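Local structure of uncharacterized protein DR_0571 (Deinococcus radiodurans R1, 3C4N) at residues A141-D153 with L260-R272. The protein is of unknown function but binds ADP and is probably an FAD-dependent oxidoreductase of the ETF-QO/FixC family. Numbering follows the deposited sequence.
Sequences ALADFPEALALLD and LDLLSGAQTPVLR
With CG of F145 anti to its carbonyl carbon (chi1 -54°), the phenyl ring offers one face to P269, whose CD sits over it. This is a CH-pi contact: P269 CD lies 3.6 Å from the ring centroid of F145 and 15° off the ring normal, while P269 CG reaches the CD2 side. F145 CE1 also comes within 3.3 Å of the backbone Q267 O, obliquely to the ring. Replacing F145 with an alanine removes the ring, which would probably strip P269 CD of its aromatic partner and open a gap beside the 267-269 backbone.

E147 reaches the same loop by a folded chain: CG stands between the backbone N and the carbonyl carbon, and the bend at chi2 (-67°) brings the carboxylate across T268. E147 OE2 comes closest to T268 CB, at 3.0 Å; T268 OG1 is near, but the angle is too poor for a hydrogen bond, and none links the two segments. E147 CB lies 3.9 Å from L263 CD2.

L271 CD1 meets A148 CB at 3.9 Å and L151 CD1 at 4.1 Å, whereas the other L151 branch, CD2, packs 3.5 Å from L262 CD1 as these two leucines run past each other in opposite directions.

Away from the ADP site, the contact sets the short helix 146-149 and its flanking turns against the loop joining strands 251-260 and 270-273 and against L271 in the second strand. In the same mixed sheet, strand 118-127, paired with 270-273, meets L142, L152 and P269, while Y285 of strand 284-288 touches E147, L151 and T268.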
loop_
_atom_site.group_PDB
_atom_site.type_symbol
_atom_site.label_atom_id
_atom_site.label_comp_id
_atom_site.label_asym_id
_atom_site.label_seq_id
_atom_site.Cartn_x
_atom_site.Cartn_y
_atom_site.Cartn_z
ATOM N N ALA A 141 -44.624 -5.983 10.228
ATOM C CA ALA A 141 -43.246 -5.585 9.927
ATOM C C ALA A 141 -42.602 -6.533 8.918
ATOM O O ALA A 141 -41.883 -6.106 8.014
ATOM C CB ALA A 141 -42.426 -5.555 11.212
ATOM N N LEU A 142 -42.863 -7.824 9.088
ATOM C CA LEU A 142 -42.327 -8.846 8.199
ATOM C C LEU A 142 -43.340 -9.200 7.111
ATOM O O LEU A 142 -43.329 -10.304 6.567
ATOM C CB LEU A 142 -41.946 -10.087 9.012
ATOM C CG LEU A 142 -40.522 -10.160 9.567
ATOM C CD1 LEU A 142 -39.932 -8.771 9.700
ATOM C CD2 LEU A 142 -40.529 -10.882 10.908
ATOM N N ALA A 143 -44.214 -8.250 6.798
ATOM C CA ALA A 143 -45.227 -8.448 5.777
ATOM C C ALA A 143 -44.605 -8.965 4.496
ATOM O O ALA A 143 -44.871 -10.090 4.083
ATOM C CB ALA A 143 -45.958 -7.144 5.501
ATOM N N ASP A 144 -43.765 -8.156 3.864
ATOM C CA ASP A 144 -43.155 -8.591 2.616
ATOM C C ASP A 144 -41.799 -9.258 2.809
ATOM O O ASP A 144 -40.996 -9.336 1.880
ATOM C CB ASP A 144 -43.012 -7.416 1.650
ATOM C CG ASP A 144 -43.117 -7.848 0.198
ATOM O OD1 ASP A 144 -42.527 -7.179 -0.674
ATOM O OD2 ASP A 144 -43.804 -8.859 -0.071
ATOM N N PHE A 145 -41.549 -9.750 4.014
ATOM C CA PHE A 145 -40.283 -10.400 4.305
ATOM C C PHE A 145 -40.518 -11.738 5.013
ATOM O O PHE A 145 -40.233 -11.890 6.197
ATOM C CB PHE A 145 -39.436 -9.468 5.168
ATOM C CG PHE A 145 -39.253 -8.090 4.576
ATOM C CD1 PHE A 145 -38.652 -7.926 3.331
ATOM C CD2 PHE A 145 -39.652 -6.956 5.280
ATOM C CE1 PHE A 145 -38.454 -6.655 2.795
ATOM C CE2 PHE A 145 -39.458 -5.681 4.748
ATOM C CZ PHE A 145 -38.855 -5.532 3.505
ATOM N N PRO A 146 -41.043 -12.731 4.283
ATOM C CA PRO A 146 -41.321 -14.054 4.839
ATOM C C PRO A 146 -40.085 -14.857 5.233
ATOM O O PRO A 146 -40.135 -15.655 6.165
ATOM C CB PRO A 146 -42.108 -14.731 3.720
ATOM C CG PRO A 146 -41.473 -14.166 2.493
ATOM C CD PRO A 146 -41.389 -12.691 2.849
ATOM N N GLU A 147 -38.982 -14.655 4.524
ATOM C CA GLU A 147 -37.767 -15.402 4.823
ATOM C C GLU A 147 -37.202 -15.056 6.198
ATOM O O GLU A 147 -36.379 -15.792 6.741
ATOM C CB GLU A 147 -36.708 -15.171 3.731
ATOM C CG GLU A 147 -36.061 -13.787 3.702
ATOM C CD GLU A 147 -37.015 -12.672 3.309
ATOM O OE1 GLU A 147 -38.129 -12.968 2.825
ATOM O OE2 GLU A 147 -36.632 -11.494 3.472
ATOM N N ALA A 148 -37.657 -13.935 6.756
ATOM C CA ALA A 148 -37.214 -13.479 8.070
ATOM C C ALA A 148 -38.201 -13.930 9.137
ATOM O O ALA A 148 -37.864 -14.010 10.317
ATOM C CB ALA A 148 -37.095 -11.963 8.085
ATOM N N LEU A 149 -39.417 -14.243 8.709
ATOM C CA LEU A 149 -40.460 -14.673 9.625
ATOM C C LEU A 149 -40.219 -16.098 10.115
ATOM O O LEU A 149 -40.356 -16.387 11.304
ATOM C CB LEU A 149 -41.823 -14.587 8.931
ATOM C CG LEU A 149 -43.045 -14.278 9.805
ATOM C CD1 LEU A 149 -44.292 -14.267 8.931
ATOM C CD2 LEU A 149 -43.193 -15.307 10.919
ATOM N N ALA A 150 -39.849 -16.981 9.195
ATOM C CA ALA A 150 -39.608 -18.384 9.515
ATOM C C ALA A 150 -38.485 -18.592 10.525
ATOM O O ALA A 150 -38.285 -19.700 11.034
ATOM C CB ALA A 150 -39.299 -19.157 8.227
ATOM N N LEU A 151 -37.740 -17.533 10.808
ATOM C CA LEU A 151 -36.637 -17.635 11.752
ATOM C C LEU A 151 -37.128 -17.561 13.187
ATOM O O LEU A 151 -36.512 -18.118 14.094
ATOM C CB LEU A 151 -35.633 -16.510 11.517
ATOM C CG LEU A 151 -35.039 -16.391 10.121
ATOM C CD1 LEU A 151 -34.168 -15.142 10.077
ATOM C CD2 LEU A 151 -34.224 -17.632 9.777
ATOM N N LEU A 152 -38.248 -16.879 13.387
ATOM C CA LEU A 152 -38.774 -16.691 14.728
ATOM C C LEU A 152 -40.169 -17.214 14.971
ATOM O O LEU A 152 -40.808 -17.795 14.094
ATOM C CB LEU A 152 -38.750 -15.202 15.095
ATOM C CG LEU A 152 -38.425 -14.199 13.989
ATOM C CD1 LEU A 152 -39.053 -12.847 14.277
ATOM C CD2 LEU A 152 -36.925 -14.080 13.876
ATOM N N ASP A 153 -40.631 -16.991 16.194
ATOM C CA ASP A 153 -41.961 -17.395 16.599
ATOM C C ASP A 153 -42.731 -16.106 16.898
ATOM O O ASP A 153 -42.518 -15.465 17.922
ATOM C CB ASP A 153 -41.883 -18.274 17.846
ATOM C CG ASP A 153 -43.245 -18.711 18.328
ATOM O OD1 ASP A 153 -44.053 -17.831 18.699
ATOM O OD2 ASP A 153 -43.506 -19.930 18.329
ATOM N N LEU A 260 -25.265 -18.162 9.862
ATOM C CA LEU A 260 -26.530 -18.878 9.855
ATOM C C LEU A 260 -26.991 -19.059 8.412
ATOM O O LEU A 260 -27.485 -18.121 7.785
ATOM C CB LEU A 260 -27.589 -18.099 10.626
ATOM C CG LEU A 260 -28.940 -18.807 10.766
ATOM C CD1 LEU A 260 -28.846 -19.921 11.806
ATOM C CD2 LEU A 260 -29.991 -17.793 11.175
ATOM N N ASP A 261 -26.840 -20.273 7.893
ATOM C CA ASP A 261 -27.216 -20.550 6.519
ATOM C C ASP A 261 -28.702 -20.762 6.299
ATOM O O ASP A 261 -29.157 -21.888 6.127
ATOM C CB ASP A 261 -26.437 -21.758 6.007
ATOM C CG ASP A 261 -24.949 -21.490 5.912
ATOM O OD1 ASP A 261 -24.545 -20.628 5.109
ATOM O OD2 ASP A 261 -24.179 -22.135 6.645
ATOM N N LEU A 262 -29.458 -19.674 6.320
ATOM C CA LEU A 262 -30.891 -19.737 6.081
ATOM C C LEU A 262 -31.250 -18.625 5.101
ATOM O O LEU A 262 -30.690 -17.529 5.165
ATOM C CB LEU A 262 -31.665 -19.587 7.388
ATOM C CG LEU A 262 -31.630 -20.835 8.274
ATOM C CD1 LEU A 262 -32.269 -20.545 9.605
ATOM C CD2 LEU A 262 -32.357 -21.970 7.575
ATOM N N LEU A 263 -32.171 -18.928 4.188
ATOM C CA LEU A 263 -32.607 -17.996 3.155
ATOM C C LEU A 263 -32.559 -16.531 3.553
ATOM O O LEU A 263 -33.142 -16.132 4.555
ATOM C CB LEU A 263 -34.026 -18.330 2.696
ATOM C CG LEU A 263 -34.528 -17.528 1.489
ATOM C CD1 LEU A 263 -33.603 -17.782 0.306
ATOM C CD2 LEU A 263 -35.964 -17.953 1.126
ATOM N N SER A 264 -31.864 -15.730 2.757
ATOM C CA SER A 264 -31.772 -14.310 3.026
ATOM C C SER A 264 -31.832 -13.528 1.726
ATOM O O SER A 264 -31.456 -14.035 0.669
ATOM C CB SER A 264 -30.476 -13.988 3.756
ATOM O OG SER A 264 -30.287 -12.589 3.822
ATOM N N GLY A 265 -32.303 -12.288 1.812
ATOM C CA GLY A 265 -32.403 -11.456 0.627
ATOM C C GLY A 265 -31.636 -10.155 0.728
ATOM O O GLY A 265 -31.149 -9.786 1.793
ATOM N N ALA A 266 -31.527 -9.447 -0.390
ATOM C CA ALA A 266 -30.801 -8.181 -0.415
ATOM C C ALA A 266 -31.564 -7.091 0.321
ATOM O O ALA A 266 -30.994 -6.073 0.710
ATOM C CB ALA A 266 -30.550 -7.751 -1.855
ATOM N N GLN A 267 -32.857 -7.310 0.512
ATOM C CA GLN A 267 -33.675 -6.325 1.180
ATOM C C GLN A 267 -34.327 -6.839 2.456
ATOM O O GLN A 267 -35.187 -6.169 3.035
ATOM C CB GLN A 267 -34.721 -5.809 0.202
ATOM C CG GLN A 267 -35.379 -6.898 -0.605
ATOM C CD GLN A 267 -36.053 -6.355 -1.850
ATOM O OE1 GLN A 267 -36.823 -7.059 -2.512
ATOM N NE2 GLN A 267 -35.764 -5.091 -2.183
ATOM N N THR A 268 -33.918 -8.028 2.895
ATOM C CA THR A 268 -34.453 -8.593 4.128
ATOM C C THR A 268 -33.850 -7.788 5.271
ATOM O O THR A 268 -32.630 -7.660 5.390
ATOM C CB THR A 268 -34.113 -10.106 4.285
ATOM O OG1 THR A 268 -34.411 -10.525 5.621
ATOM C CG2 THR A 268 -32.663 -10.372 3.998
ATOM N N PRO A 269 -34.708 -7.222 6.123
ATOM C CA PRO A 269 -34.290 -6.406 7.269
ATOM C C PRO A 269 -33.358 -7.061 8.289
ATOM O O PRO A 269 -33.294 -8.285 8.403
ATOM C CB PRO A 269 -35.623 -5.961 7.881
ATOM C CG PRO A 269 -36.574 -7.054 7.489
ATOM C CD PRO A 269 -36.173 -7.382 6.081
ATOM N N VAL A 270 -32.610 -6.220 8.999
ATOM C CA VAL A 270 -31.703 -6.685 10.040
ATOM C C VAL A 270 -32.619 -6.958 11.231
ATOM O O VAL A 270 -33.563 -6.206 11.471
ATOM C CB VAL A 270 -30.668 -5.589 10.434
ATOM C CG1 VAL A 270 -29.803 -6.066 11.584
ATOM C CG2 VAL A 270 -29.795 -5.238 9.238
ATOM N N LEU A 271 -32.356 -8.032 11.963
ATOM C CA LEU A 271 -33.178 -8.386 13.113
ATOM C C LEU A 271 -32.320 -8.470 14.356
ATOM O O LEU A 271 -31.152 -8.856 14.291
ATOM C CB LEU A 271 -33.854 -9.737 12.878
ATOM C CG LEU A 271 -34.753 -9.833 11.639
ATOM C CD1 LEU A 271 -34.897 -11.300 11.229
ATOM C CD2 LEU A 271 -36.106 -9.204 11.935
ATOM N N ARG A 272 -32.916 -8.112 15.490
ATOM C CA ARG A 272 -32.249 -8.127 16.788
ATOM C C ARG A 272 -33.177 -8.697 17.845
ATOM O O ARG A 272 -34.383 -8.478 17.801
ATOM C CB ARG A 272 -31.865 -6.710 17.187
ATOM C CG ARG A 272 -30.738 -6.136 16.374
ATOM C CD ARG A 272 -30.219 -4.836 16.973
ATOM N NE ARG A 272 -28.926 -4.488 16.391
ATOM C CZ ARG A 272 -28.258 -3.374 16.661
ATOM N NH1 ARG A 272 -28.766 -2.490 17.510
ATOM N NH2 ARG A 272 -27.083 -3.148 16.087
#